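Local coordinates for protein immunoreactive 84kD antigen PG93 (Porphyromonas gingivalis, PDB 5M11) that serves as an essential cell-surface component of the type IX secretion system of this oral bacterium and binds calcium and zinc ions, at residues M319-G324 against A640-N645; R325-S330 against V344-G349; L189-G194 against I206-A211; V150-K155 against T197-V202; G479-N484 against F500-T505. One frame throughout, in Å; residues are numbered along the deposited sequence.

Interaction 1. Residues M319-G324 against A640-N645; sequences MRFSHG and ALNDDN. With ZN (zinc ion), chain J.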
# COMPACT_ATOMS: atom_id res chain seq x y z
N MET A 319 -11.52 0.48 5.58
CA MET A 319 -11.05 1.28 6.70
C MET A 319 -12.17 2.13 7.27
O MET A 319 -13.01 2.60 6.51
CB MET A 319 -9.92 2.24 6.30
CG MET A 319 -8.65 1.64 5.81
SD MET A 319 -7.44 2.99 5.87
CE MET A 319 -7.98 4.04 4.56
N ARG A 320 -12.13 2.41 8.57
CA ARG A 320 -13.08 3.27 9.27
C ARG A 320 -12.29 4.10 10.29
O ARG A 320 -11.29 3.60 10.80
CB ARG A 320 -14.18 2.43 10.00
CG ARG A 320 -15.19 1.65 9.12
CD ARG A 320 -16.23 2.52 8.39
NE ARG A 320 -16.90 3.47 9.30
CZ ARG A 320 -17.65 4.51 8.92
NH1 ARG A 320 -17.85 4.76 7.63
NH2 ARG A 320 -18.21 5.29 9.83
N PHE A 321 -12.71 5.34 10.59
CA PHE A 321 -12.03 6.11 11.64
C PHE A 321 -13.02 6.46 12.74
O PHE A 321 -13.97 7.20 12.49
CB PHE A 321 -11.34 7.37 11.11
CG PHE A 321 -10.25 7.84 12.04
CD1 PHE A 321 -8.96 7.34 11.92
CD2 PHE A 321 -10.52 8.73 13.07
CE1 PHE A 321 -7.96 7.75 12.81
CE2 PHE A 321 -9.52 9.11 13.97
CZ PHE A 321 -8.25 8.62 13.83
N SER A 322 -12.84 5.88 13.94
CA SER A 322 -13.72 6.12 15.09
C SER A 322 -12.93 6.21 16.40
O SER A 322 -11.88 5.58 16.51
CB SER A 322 -14.77 5.01 15.22
OG SER A 322 -15.15 4.40 14.00
N HIS A 323 -13.45 6.95 17.38
CA HIS A 323 -12.89 7.11 18.73
C HIS A 323 -11.36 7.34 18.74
O HIS A 323 -10.66 6.74 19.57
CB HIS A 323 -13.24 5.90 19.62
CG HIS A 323 -14.70 5.56 19.69
ND1 HIS A 323 -15.66 6.48 20.09
CD2 HIS A 323 -15.32 4.38 19.43
CE1 HIS A 323 -16.82 5.84 20.04
NE2 HIS A 323 -16.66 4.58 19.65
N GLY A 324 -10.88 8.21 17.82
CA GLY A 324 -9.47 8.55 17.62
C GLY A 324 -8.57 7.39 17.21
O GLY A 324 -7.37 7.40 17.48
N ALA A 640 -10.28 7.32 5.09
CA ALA A 640 -10.68 7.52 6.49
C ALA A 640 -10.08 8.81 6.92
O ALA A 640 -8.94 9.09 6.55
CB ALA A 640 -10.20 6.39 7.39
N LEU A 641 -10.81 9.61 7.66
CA LEU A 641 -10.34 10.93 8.05
C LEU A 641 -10.42 11.16 9.56
O LEU A 641 -11.47 10.93 10.17
CB LEU A 641 -11.20 11.96 7.29
CG LEU A 641 -11.00 13.44 7.55
CD1 LEU A 641 -9.73 13.93 6.91
CD2 LEU A 641 -12.16 14.21 7.01
N ASN A 642 -9.32 11.64 10.14
CA ASN A 642 -9.21 12.00 11.54
C ASN A 642 -9.60 13.47 11.63
O ASN A 642 -8.75 14.36 11.49
CB ASN A 642 -7.78 11.72 12.04
CG ASN A 642 -7.52 11.99 13.51
OD1 ASN A 642 -8.30 12.61 14.25
ND2 ASN A 642 -6.36 11.55 13.97
N ASP A 643 -10.90 13.73 11.82
CA ASP A 643 -11.48 15.08 11.84
C ASP A 643 -10.85 16.00 12.90
O ASP A 643 -10.91 17.22 12.74
CB ASP A 643 -13.00 15.03 12.04
CG ASP A 643 -13.72 14.13 11.04
OD1 ASP A 643 -14.17 14.65 9.99
OD2 ASP A 643 -13.84 12.90 11.31
N ASP A 644 -10.19 15.43 13.92
CA ASP A 644 -9.57 16.17 15.01
C ASP A 644 -8.20 16.76 14.69
O ASP A 644 -7.88 17.85 15.19
CB ASP A 644 -9.45 15.28 16.24
CG ASP A 644 -9.06 16.06 17.47
OD1 ASP A 644 -9.92 16.83 17.97
OD2 ASP A 644 -7.88 15.97 17.87
N ASN A 645 -7.35 16.04 13.92
CA ASN A 645 -6.02 16.57 13.60
C ASN A 645 -5.83 16.73 12.09
O ASN A 645 -4.73 17.04 11.62
CB ASN A 645 -4.91 15.70 14.21
CG ASN A 645 -4.68 14.35 13.58
OD1 ASN A 645 -5.34 13.92 12.61
ND2 ASN A 645 -3.70 13.64 14.14
ZN ZN J . -14.96 7.48 21.72

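Interaction 2. Residues R325-S330 against V344-G349; sequences RLYAAS and VKLYDG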
# COMPACT_ATOMS: atom_id res chain seq x y z
N ARG A 325 -9.17 6.36 16.57
CA ARG A 325 -8.52 5.13 16.13
C ARG A 325 -8.92 4.80 14.71
O ARG A 325 -10.04 5.10 14.28
CB ARG A 325 -8.93 3.95 17.02
CG ARG A 325 -8.06 3.73 18.23
CD ARG A 325 -8.72 2.83 19.25
NE ARG A 325 -7.90 2.72 20.46
CZ ARG A 325 -8.06 3.48 21.54
NH1 ARG A 325 -9.02 4.39 21.60
NH2 ARG A 325 -7.25 3.33 22.58
N LEU A 326 -7.99 4.14 13.98
CA LEU A 326 -8.24 3.66 12.63
C LEU A 326 -8.53 2.17 12.75
O LEU A 326 -7.87 1.48 13.52
CB LEU A 326 -7.03 3.94 11.71
CG LEU A 326 -7.10 3.47 10.25
CD1 LEU A 326 -7.81 4.46 9.38
CD2 LEU A 326 -5.71 3.24 9.69
N TYR A 327 -9.55 1.69 12.03
CA TYR A 327 -9.94 0.29 11.99
C TYR A 327 -9.81 -0.14 10.54
O TYR A 327 -10.36 0.52 9.66
CB TYR A 327 -11.38 0.09 12.53
CG TYR A 327 -11.59 0.52 13.98
CD1 TYR A 327 -11.70 -0.43 14.99
CD2 TYR A 327 -11.71 1.87 14.32
CE1 TYR A 327 -11.90 -0.04 16.32
CE2 TYR A 327 -11.90 2.26 15.64
CZ TYR A 327 -12.00 1.30 16.64
OH TYR A 327 -12.19 1.70 17.93
N ALA A 328 -9.01 -1.17 10.28
CA ALA A 328 -8.78 -1.64 8.92
C ALA A 328 -8.89 -3.16 8.80
O ALA A 328 -8.46 -3.91 9.69
CB ALA A 328 -7.43 -1.19 8.44
N ALA A 329 -9.46 -3.60 7.67
CA ALA A 329 -9.67 -5.00 7.26
C ALA A 329 -8.87 -5.24 6.01
O ALA A 329 -8.98 -4.48 5.05
CB ALA A 329 -11.15 -5.28 7.03
N SER A 330 -8.06 -6.28 6.01
CA SER A 330 -7.21 -6.54 4.86
C SER A 330 -7.87 -7.47 3.83
O SER A 330 -7.80 -7.15 2.64
CB SER A 330 -5.86 -7.09 5.31
OG SER A 330 -5.96 -8.38 5.90
N VAL A 344 -6.99 -7.85 11.13
CA VAL A 344 -7.66 -6.64 11.59
C VAL A 344 -6.54 -5.75 12.15
O VAL A 344 -5.70 -6.21 12.92
CB VAL A 344 -8.81 -6.93 12.60
CG1 VAL A 344 -9.48 -5.64 13.04
CG2 VAL A 344 -9.85 -7.87 12.00
N LYS A 345 -6.50 -4.50 11.69
CA LYS A 345 -5.46 -3.58 12.12
C LYS A 345 -6.07 -2.35 12.75
O LYS A 345 -6.97 -1.74 12.16
CB LYS A 345 -4.59 -3.20 10.94
CG LYS A 345 -3.68 -4.31 10.49
CD LYS A 345 -3.20 -4.13 9.08
CE LYS A 345 -4.30 -4.26 8.06
NZ LYS A 345 -3.81 -3.84 6.74
N LEU A 346 -5.60 -1.99 13.95
CA LEU A 346 -6.03 -0.80 14.69
C LEU A 346 -4.84 0.08 14.94
O LEU A 346 -3.81 -0.41 15.42
CB LEU A 346 -6.73 -1.13 16.01
CG LEU A 346 -7.79 -2.23 16.10
CD1 LEU A 346 -8.60 -2.03 17.35
CD2 LEU A 346 -8.75 -2.24 14.91
N TYR A 347 -4.96 1.39 14.61
CA TYR A 347 -3.88 2.36 14.79
C TYR A 347 -4.31 3.47 15.75
O TYR A 347 -5.30 4.15 15.55
CB TYR A 347 -3.41 2.93 13.44
CG TYR A 347 -2.17 3.80 13.53
CD1 TYR A 347 -0.97 3.30 14.02
CD2 TYR A 347 -2.18 5.12 13.06
CE1 TYR A 347 0.17 4.09 14.09
CE2 TYR A 347 -1.04 5.91 13.10
CZ TYR A 347 0.13 5.40 13.63
OH TYR A 347 1.26 6.18 13.67
N ASP A 348 -3.55 3.58 16.84
CA ASP A 348 -3.72 4.48 17.98
C ASP A 348 -3.44 5.95 17.64
O ASP A 348 -3.94 6.85 18.33
CB ASP A 348 -2.71 4.04 19.05
CG ASP A 348 -3.00 4.50 20.46
OD1 ASP A 348 -4.17 4.37 20.91
OD2 ASP A 348 -2.04 4.91 21.16
N GLY A 349 -2.63 6.17 16.61
CA GLY A 349 -2.14 7.47 16.21
C GLY A 349 -0.64 7.45 16.40
O GLY A 349 0.07 8.35 15.92

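Interaction 3. Residues L189-G194 against I206-A211; sequences LNLPMG and ICFLLA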
# COMPACT_ATOMS: atom_id res chain seq x y z
N LEU A 189 29.55 -29.32 -19.92
CA LEU A 189 30.01 -29.82 -18.63
C LEU A 189 29.30 -31.12 -18.25
O LEU A 189 28.12 -31.31 -18.55
CB LEU A 189 29.78 -28.75 -17.53
CG LEU A 189 30.96 -27.87 -17.12
CD1 LEU A 189 31.81 -27.39 -18.31
CD2 LEU A 189 30.49 -26.70 -16.32
N ASN A 190 30.03 -32.03 -17.60
CA ASN A 190 29.47 -33.30 -17.18
C ASN A 190 28.56 -33.09 -15.95
O ASN A 190 28.98 -33.33 -14.81
CB ASN A 190 30.57 -34.34 -16.92
CG ASN A 190 30.06 -35.71 -16.52
OD1 ASN A 190 29.27 -36.35 -17.23
ND2 ASN A 190 30.51 -36.19 -15.36
N LEU A 191 27.33 -32.60 -16.20
CA LEU A 191 26.23 -32.42 -15.24
C LEU A 191 24.98 -31.98 -16.00
O LEU A 191 25.13 -31.39 -17.07
CB LEU A 191 26.54 -31.49 -14.04
CG LEU A 191 26.94 -30.03 -14.24
CD1 LEU A 191 25.76 -29.19 -14.59
CD2 LEU A 191 27.44 -29.44 -12.96
N PRO A 192 23.74 -32.27 -15.51
CA PRO A 192 22.55 -31.80 -16.26
C PRO A 192 22.37 -30.27 -16.11
O PRO A 192 21.71 -29.80 -15.18
CB PRO A 192 21.40 -32.60 -15.63
CG PRO A 192 21.88 -32.88 -14.23
CD PRO A 192 23.36 -33.00 -14.28
N MET A 193 22.98 -29.50 -17.03
CA MET A 193 22.97 -28.03 -17.02
C MET A 193 21.55 -27.45 -17.09
O MET A 193 21.33 -26.35 -16.55
CB MET A 193 23.85 -27.47 -18.14
CG MET A 193 24.33 -26.05 -17.90
SD MET A 193 25.33 -25.76 -16.40
CE MET A 193 26.86 -26.48 -16.91
N GLY A 194 20.61 -28.19 -17.67
CA GLY A 194 19.21 -27.79 -17.76
C GLY A 194 18.47 -27.82 -16.43
O GLY A 194 17.39 -27.22 -16.30
N ILE A 206 33.74 -23.38 -8.40
CA ILE A 206 32.44 -22.92 -8.86
C ILE A 206 31.43 -24.01 -8.46
O ILE A 206 31.68 -25.18 -8.75
CB ILE A 206 32.44 -22.58 -10.40
CG1 ILE A 206 31.03 -22.47 -10.99
CG2 ILE A 206 33.28 -23.52 -11.26
CD1 ILE A 206 30.52 -21.07 -11.06
N CYS A 207 30.36 -23.65 -7.74
CA CYS A 207 29.35 -24.64 -7.33
C CYS A 207 28.07 -24.46 -8.12
O CYS A 207 27.61 -23.32 -8.34
CB CYS A 207 29.07 -24.60 -5.83
SG CYS A 207 30.50 -25.04 -4.80
N PHE A 208 27.48 -25.61 -8.51
CA PHE A 208 26.25 -25.72 -9.29
C PHE A 208 25.18 -26.47 -8.54
O PHE A 208 25.31 -27.66 -8.29
CB PHE A 208 26.49 -26.42 -10.63
CG PHE A 208 27.61 -25.89 -11.48
CD1 PHE A 208 27.37 -24.92 -12.45
CD2 PHE A 208 28.88 -26.44 -11.40
CE1 PHE A 208 28.39 -24.49 -13.29
CE2 PHE A 208 29.90 -26.01 -12.25
CZ PHE A 208 29.65 -25.03 -13.19
N LEU A 209 24.11 -25.76 -8.22
CA LEU A 209 22.95 -26.30 -7.54
C LEU A 209 21.92 -26.70 -8.55
O LEU A 209 21.55 -25.90 -9.42
CB LEU A 209 22.34 -25.29 -6.55
CG LEU A 209 21.00 -25.65 -5.93
CD1 LEU A 209 21.09 -26.90 -5.06
CD2 LEU A 209 20.48 -24.48 -5.14
N LEU A 210 21.44 -27.95 -8.41
CA LEU A 210 20.44 -28.56 -9.26
C LEU A 210 19.10 -28.51 -8.57
O LEU A 210 19.03 -28.53 -7.34
CB LEU A 210 20.85 -30.01 -9.53
CG LEU A 210 21.80 -30.32 -10.69
CD1 LEU A 210 22.99 -29.42 -10.73
CD2 LEU A 210 22.30 -31.72 -10.58
N ALA A 211 18.03 -28.47 -9.38
CA ALA A 211 16.64 -28.47 -8.93
C ALA A 211 16.35 -29.63 -7.99
O ALA A 211 15.63 -29.42 -7.02
CB ALA A 211 15.70 -28.53 -10.13

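Interaction 4. Residues V150-K155 against T197-V202; sequences VTDVAK and TGLGIV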
# COMPACT_ATOMS: atom_id res chain seq x y z
N VAL A 150 17.92 -14.81 -18.08
CA VAL A 150 19.27 -15.23 -17.68
C VAL A 150 19.13 -15.72 -16.23
O VAL A 150 18.91 -14.93 -15.32
CB VAL A 150 20.35 -14.13 -17.86
CG1 VAL A 150 21.67 -14.54 -17.19
CG2 VAL A 150 20.58 -13.82 -19.33
N THR A 151 19.21 -17.02 -16.03
CA THR A 151 19.05 -17.73 -14.77
C THR A 151 20.08 -17.30 -13.68
O THR A 151 19.67 -17.15 -12.53
CB THR A 151 19.10 -19.22 -15.10
OG1 THR A 151 17.97 -19.50 -15.93
CG2 THR A 151 19.09 -20.11 -13.87
N ASP A 152 21.37 -17.11 -14.02
CA ASP A 152 22.38 -16.75 -13.01
C ASP A 152 23.65 -16.17 -13.65
O ASP A 152 23.83 -16.28 -14.86
CB ASP A 152 22.76 -17.99 -12.16
CG ASP A 152 23.04 -17.68 -10.70
OD1 ASP A 152 23.59 -16.59 -10.41
OD2 ASP A 152 22.77 -18.54 -9.85
N VAL A 153 24.52 -15.55 -12.83
CA VAL A 153 25.75 -14.97 -13.31
C VAL A 153 26.89 -15.20 -12.27
O VAL A 153 26.64 -15.32 -11.06
CB VAL A 153 25.60 -13.47 -13.74
CG1 VAL A 153 25.25 -12.53 -12.58
CG2 VAL A 153 26.81 -12.96 -14.53
N ALA A 154 28.13 -15.33 -12.79
CA ALA A 154 29.32 -15.53 -11.99
C ALA A 154 30.54 -14.89 -12.69
O ALA A 154 30.69 -14.96 -13.90
CB ALA A 154 29.55 -17.00 -11.72
N LYS A 155 31.39 -14.23 -11.91
CA LYS A 155 32.57 -13.59 -12.43
C LYS A 155 33.76 -14.45 -12.06
O LYS A 155 33.87 -14.93 -10.93
CB LYS A 155 32.64 -12.15 -11.88
CG LYS A 155 33.79 -11.29 -12.35
CD LYS A 155 33.68 -10.80 -13.78
CE LYS A 155 34.75 -9.76 -14.06
NZ LYS A 155 36.12 -10.35 -14.08
N THR A 197 19.72 -24.51 -11.10
CA THR A 197 18.88 -23.40 -10.63
C THR A 197 19.73 -22.24 -10.14
O THR A 197 19.24 -21.10 -10.03
CB THR A 197 17.95 -23.85 -9.52
OG1 THR A 197 18.73 -24.19 -8.39
CG2 THR A 197 17.05 -24.98 -9.92
N GLY A 198 20.98 -22.53 -9.81
CA GLY A 198 21.90 -21.51 -9.34
C GLY A 198 23.35 -21.90 -9.41
O GLY A 198 23.68 -23.07 -9.40
N LEU A 199 24.23 -20.90 -9.44
CA LEU A 199 25.67 -21.12 -9.44
C LEU A 199 26.38 -19.95 -8.71
O LEU A 199 25.88 -18.83 -8.69
CB LEU A 199 26.29 -21.39 -10.84
CG LEU A 199 25.98 -20.46 -11.99
CD1 LEU A 199 26.84 -19.28 -11.97
CD2 LEU A 199 26.21 -21.16 -13.30
N GLY A 200 27.54 -20.25 -8.13
CA GLY A 200 28.34 -19.28 -7.42
C GLY A 200 29.74 -19.79 -7.26
O GLY A 200 29.94 -20.99 -7.26
N ILE A 201 30.70 -18.87 -7.13
CA ILE A 201 32.13 -19.10 -6.94
C ILE A 201 32.47 -19.05 -5.46
O ILE A 201 31.97 -18.21 -4.73
CB ILE A 201 32.92 -18.05 -7.75
CG1 ILE A 201 33.35 -18.63 -9.09
CG2 ILE A 201 34.10 -17.50 -7.02
CD1 ILE A 201 32.66 -18.07 -10.21
N VAL A 202 33.34 -19.96 -5.03
CA VAL A 202 33.80 -20.04 -3.64
C VAL A 202 35.24 -20.47 -3.75
O VAL A 202 35.53 -21.57 -4.19
CB VAL A 202 32.89 -20.92 -2.72
CG1 VAL A 202 32.61 -22.30 -3.31
CG2 VAL A 202 33.43 -21.02 -1.30
O HOH W 1 27.13 -16.28 -8.54

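Interaction 5. Residues G479-N484 against F500-T505; sequences GDKWVN and FNDRGT. With CA (calcium ion), chain B.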
# COMPACT_ATOMS: atom_id res chain seq x y z
N GLY A 479 -33.04 7.13 10.54
CA GLY A 479 -33.10 5.67 10.66
C GLY A 479 -33.07 4.87 9.37
O GLY A 479 -32.95 3.64 9.43
N ASP A 480 -33.21 5.55 8.21
CA ASP A 480 -33.16 4.91 6.89
C ASP A 480 -31.81 4.22 6.71
O ASP A 480 -30.78 4.74 7.15
CB ASP A 480 -33.37 5.96 5.78
CG ASP A 480 -34.79 6.47 5.63
OD1 ASP A 480 -35.55 6.42 6.62
OD2 ASP A 480 -35.12 6.96 4.52
N LYS A 481 -31.81 3.04 6.07
CA LYS A 481 -30.58 2.29 5.85
C LYS A 481 -30.37 2.13 4.38
O LYS A 481 -31.27 1.64 3.69
CB LYS A 481 -30.61 0.94 6.58
CG LYS A 481 -30.64 1.08 8.10
CD LYS A 481 -31.41 -0.03 8.78
CE LYS A 481 -31.51 0.20 10.27
NZ LYS A 481 -32.68 1.04 10.63
N TRP A 482 -29.22 2.60 3.87
CA TRP A 482 -28.84 2.51 2.46
C TRP A 482 -27.80 1.44 2.32
O TRP A 482 -26.80 1.47 3.04
CB TRP A 482 -28.32 3.85 1.89
CG TRP A 482 -29.32 4.98 1.86
CD1 TRP A 482 -30.14 5.37 2.88
CD2 TRP A 482 -29.52 5.93 0.80
NE1 TRP A 482 -30.90 6.45 2.48
CE2 TRP A 482 -30.52 6.83 1.22
CE3 TRP A 482 -28.98 6.09 -0.49
CZ2 TRP A 482 -30.99 7.87 0.42
CZ3 TRP A 482 -29.43 7.12 -1.28
CH2 TRP A 482 -30.44 7.99 -0.84
N VAL A 483 -28.05 0.46 1.44
CA VAL A 483 -27.09 -0.61 1.17
C VAL A 483 -26.90 -0.70 -0.35
O VAL A 483 -27.89 -0.87 -1.04
CB VAL A 483 -27.45 -2.01 1.79
CG1 VAL A 483 -26.20 -2.86 1.96
CG2 VAL A 483 -28.16 -1.89 3.13
N ASN A 484 -25.65 -0.61 -0.85
CA ASN A 484 -25.33 -0.76 -2.28
C ASN A 484 -25.28 -2.25 -2.67
O ASN A 484 -25.01 -3.09 -1.82
CB ASN A 484 -24.02 -0.04 -2.69
CG ASN A 484 -22.76 -0.35 -1.91
OD1 ASN A 484 -22.61 -0.03 -0.73
ND2 ASN A 484 -21.74 -0.80 -2.61
N PHE A 500 -34.08 1.19 3.24
CA PHE A 500 -35.15 0.59 4.03
C PHE A 500 -35.16 1.06 5.49
O PHE A 500 -34.11 1.44 6.02
CB PHE A 500 -35.08 -0.94 3.99
CG PHE A 500 -33.87 -1.53 4.64
CD1 PHE A 500 -33.94 -2.03 5.94
CD2 PHE A 500 -32.66 -1.63 3.96
CE1 PHE A 500 -32.81 -2.58 6.55
CE2 PHE A 500 -31.54 -2.18 4.57
CZ PHE A 500 -31.62 -2.64 5.87
N ASN A 501 -36.36 1.04 6.12
CA ASN A 501 -36.56 1.41 7.51
C ASN A 501 -37.42 0.36 8.20
O ASN A 501 -38.59 0.19 7.89
CB ASN A 501 -37.19 2.80 7.64
CG ASN A 501 -36.90 3.45 8.97
OD1 ASN A 501 -37.34 2.99 10.03
ND2 ASN A 501 -36.17 4.55 8.93
N ASP A 502 -36.79 -0.36 9.14
CA ASP A 502 -37.35 -1.43 9.97
C ASP A 502 -38.51 -0.96 10.86
O ASP A 502 -39.24 -1.80 11.39
CB ASP A 502 -36.23 -1.99 10.85
CG ASP A 502 -35.69 -0.98 11.85
OD1 ASP A 502 -35.20 0.10 11.40
OD2 ASP A 502 -35.79 -1.25 13.07
N ARG A 503 -38.64 0.38 11.07
CA ARG A 503 -39.66 1.09 11.87
C ARG A 503 -39.69 0.59 13.34
O ARG A 503 -40.77 0.34 13.90
CB ARG A 503 -41.07 1.01 11.21
CG ARG A 503 -41.19 1.63 9.81
CD ARG A 503 -40.93 3.13 9.81
NE ARG A 503 -41.30 3.77 8.55
CZ ARG A 503 -40.66 4.79 8.00
NH1 ARG A 503 -39.57 5.29 8.58
NH2 ARG A 503 -41.08 5.32 6.86
N GLY A 504 -38.51 0.44 13.94
CA GLY A 504 -38.34 0.01 15.33
C GLY A 504 -38.58 -1.46 15.66
O GLY A 504 -38.27 -1.90 16.76
N THR A 505 -39.16 -2.22 14.72
CA THR A 505 -39.47 -3.64 14.93
C THR A 505 -38.68 -4.53 13.93
O THR A 505 -39.16 -4.78 12.81
CB THR A 505 -40.98 -3.87 14.82
OG1 THR A 505 -41.45 -3.32 13.59
CG2 THR A 505 -41.75 -3.26 15.98
CA CA B . -40.71 -3.69 11.33

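Interaction 1. Residues M319-G324 against A640-N645
Phe321 carries this contact. Its CG stands anti to the backbone N (chi1 -158°), which carries the ring across to Asn642. The CB of Asn642 lies over one ring face, off toward the rim, 3.9 Å from the centroid of the Phe321 ring. With its own CG also anti to the backbone N, Asn642 lays its amide nearly flat against the ring, the two planes 24° apart, and Asn642 CG sits 3.5 Å from Phe321 CZ. The ring of Tyr649 also meets Phe321. Strands 319-322 and 640-642 are the inner strands of the first and last blades of the second beta-propeller, so the ring of blades closes here. They run nearly parallel and exchange no hydrogen bond, so the junction rests on van der Waals contacts among side chains and nearby backbone. Small Ala640 suits the narrow approach: its CB lies 4.0 Å from Phe321 CB and 4.3 Å from Met319 CB. Flexible Met319, bent at chi3, curls its CE to 4.0 Å from Ala640 N. Past the strand end, His323 takes no part in this packing, its ND1 2.0 Å from the zinc ion and NE2 hydrogen-bonded to Ser379 O.

Interaction 2. Residues R325-S330 against V344-G349
Four backbone hydrogen bonds tie strand 325-329 to strand 344-347 as antiparallel neighbours, the second and third strands of a propeller blade. Leu326 N to Tyr347 O and Tyr347 N to Leu326 O are both 3.1 Å, and each donor lies on a lone pair in the carbonyl plane. Ala328 and Lys345 form the next hydrogen-bonded pair, with Ala328 N 2.8 Å from Lys345 O.

The tightly packed part is around these pairs. The CB atoms of Leu326 and Tyr347 meet at 4.1 Å, and Ala328, with only a methyl group, lets the longer Lys345 chain, bent at chi3, pass beside it. On the other face, Leu346 puts CG anti to its carbonyl carbon and brings CD2 obliquely to 3.5 Å from Tyr327 CD1. That tyrosine runs on into the next blade, where its OH bonds to Pro383 O and its ring meets Phe386 edge-to-face.

At the end remote from the 331-343 connection the contact loosens. Arg325 and Asp348, both partly exposed, lie side by side. NH2 of Arg325 is 3.7 Å from OD1 of Asp348, a long ion pair in which the oxygen is well out of the guanidinium plane and no N-H points at it.

The charged groups differ in kind. Arg325 and Asp348 offer little beyond electrostatic attraction, whereas buried Lys345 NZ is satisfied by a salt bridge to Asp313, a hydrogen bond to the carbonyl of zinc ligand Asp315 and a cation-pi contact with Phe316, which probably keeps it charged.

Interaction 3. Residues L189-G194 against I206-A211
Three side chains of the loop 189-194 converge on the ring of Phe208. Its CG stands anti to the carbonyl carbon (chi1 -51°), lifting the ring off strand 206-210 toward that loop. Leu189 crosses it at about a right angle and brings the tip of one branch, CD2, to 3.6 Å from Phe208 CZ. Leu191 comes to the other end of the ring, also nearly perpendicular, with its CD2 3.7 Å from Phe208 CD2. Its CG occupies the crowded position between backbone N and carbonyl carbon (chi1 60°), which turns the branch inward. Met193 adds an oblique Met-aromatic contact: its SD lies 5.2 Å from the centroid of the Phe208 ring, 45° off the normal, with the CE methyl 4.4 Å from Phe208 CE1. Further along, Pro192 crosses Leu210 at about a right angle, CG of Pro192 to CD2 of Leu210 at 3.9 Å.

The loop is the link between two neighbouring propeller blades, and it bends sharply to deliver these groups. Asn190 and Pro192 each centre an inverse gamma turn; in the first, Leu191 N donates to Leu189 O at 2.8 Å. Leu169 of the preceding blade touches Leu189, Met193 and Phe208, so the cluster spans the seam between blades.

No hydrogen bond joins the loop to the strand. Branched leucines, a pliant thioether and a rigid proline suit a contact that rests on apolar burial and dispersion, in which the shapes of the side chains matter more than any directional bond.

Interaction 4. Residues V150-K155 against T197-V202
Two inner strands of adjacent blades in the first beta-propeller run side by side here, only 9° from parallel. At 6.4 Å their axes are too far apart for the strands to pair as a sheet, and each instead bonds to the second strand of its own blade. Both carry a classic beta bulge: Thr151 and Asp152 face Leu164, and Thr197 and Gly198 face Leu209.

Asp152 bridges the gap. Its OD2 accepts a hydrogen bond from Leu199 N, 2.8 Å away and nearly straight, the donor standing 53° out of the carboxylate plane. Gly198 CA lies beside Asp152 OD2, and the absence of a side chain there probably eases the approach. The other oxygen, OD1, uses its anti lone pair to take the N-H of the next residue, with Val153 N at 2.8 Å, and forms a salt bridge with Arg114 of the preceding blade. A buried acid is thus satisfied on both oxygens.

Beyond it a water fills the place of direct strand pairing, donating to Val153 O at 2.7 Å and Leu199 O at 2.8 Å. Past the water the contact turns apolar. Ala154, small enough to sit between two larger side chains, has its CB 3.6 Å from both Leu199 CD1 and Ile201 CD1. Leu199 reaches it from the crowded chi1 position (50°).

With Arg114 and two backbone N-H groups, of Val153 and Leu199, around it, Asp152 is probably held as the carboxylate. A carboxylate and a water thus bridge backbone groups of two blades that are too far apart to bond directly, with an apolar patch beyond.

Interaction 5. Residues G479-N484 against F500-T505
Lys481 NZ is gripped by two hydrogen bonds: Asp502 OD1, the 2.8 Å partner of a salt bridge, and Gly479 O, at 2.9 Å from NZ. Trp436 adds a cation-pi contact. Reaching both acceptors takes a chain bent at chi2 and chi4, and its CB lies over one face of the Phe500 ring, 3.9 Å from the centroid. Val483 meets that ring at its edge, CG2 to CE2 of Phe500 at 3.7 Å. Lysine suits the place, its methylenes packing on Phe500 while the ammonium reaches two acceptors. Lys481 and Phe500 also pair through their backbones, Lys481 N 2.8 Å from Phe500 O. Asn501 works both ends of its amide: ND2 donates to Asp480 OD1 at 3.0 Å, on the anti lone pair, while OD1 accepts from Arg503 N in an Asx turn. Gly479 and Gly504 sit at positive phi, which favours glycine; a CB on Gly479 would also jam against the preceding carbonyl O. Asp502 O and Thr505 O and OG1 bind calcium, with Thr508, Asp511 and Asp512 completing the site. By holding the Asp502 side chain, Lys481 probably helps place that calcium-binding carbonyl, where a propeller hairpin runs into a type I' turn and a calcium-binding loop.

How the interactions relate
Following the chain from the N terminus, interaction 4 opens first, at 150-155. Interaction 3 opens at 189-194 before 197-202 closes interaction 4, and 206-211 then closes interaction 3. The two therefore cross, and they touch through the adjacent strands 196-202 and 205-210, tying two neighbouring blades of the first propeller together. At 319-324 interaction 1 opens, and it closes only at 640-645, joining the first and last blades of the second propeller. Within that long span fall two local hairpin contacts in series, interaction 2, which shares a sheet with 319-322, and interaction 5. The two propellers' groups lie far apart, interactions 1 and 4 about 51 Å between centres.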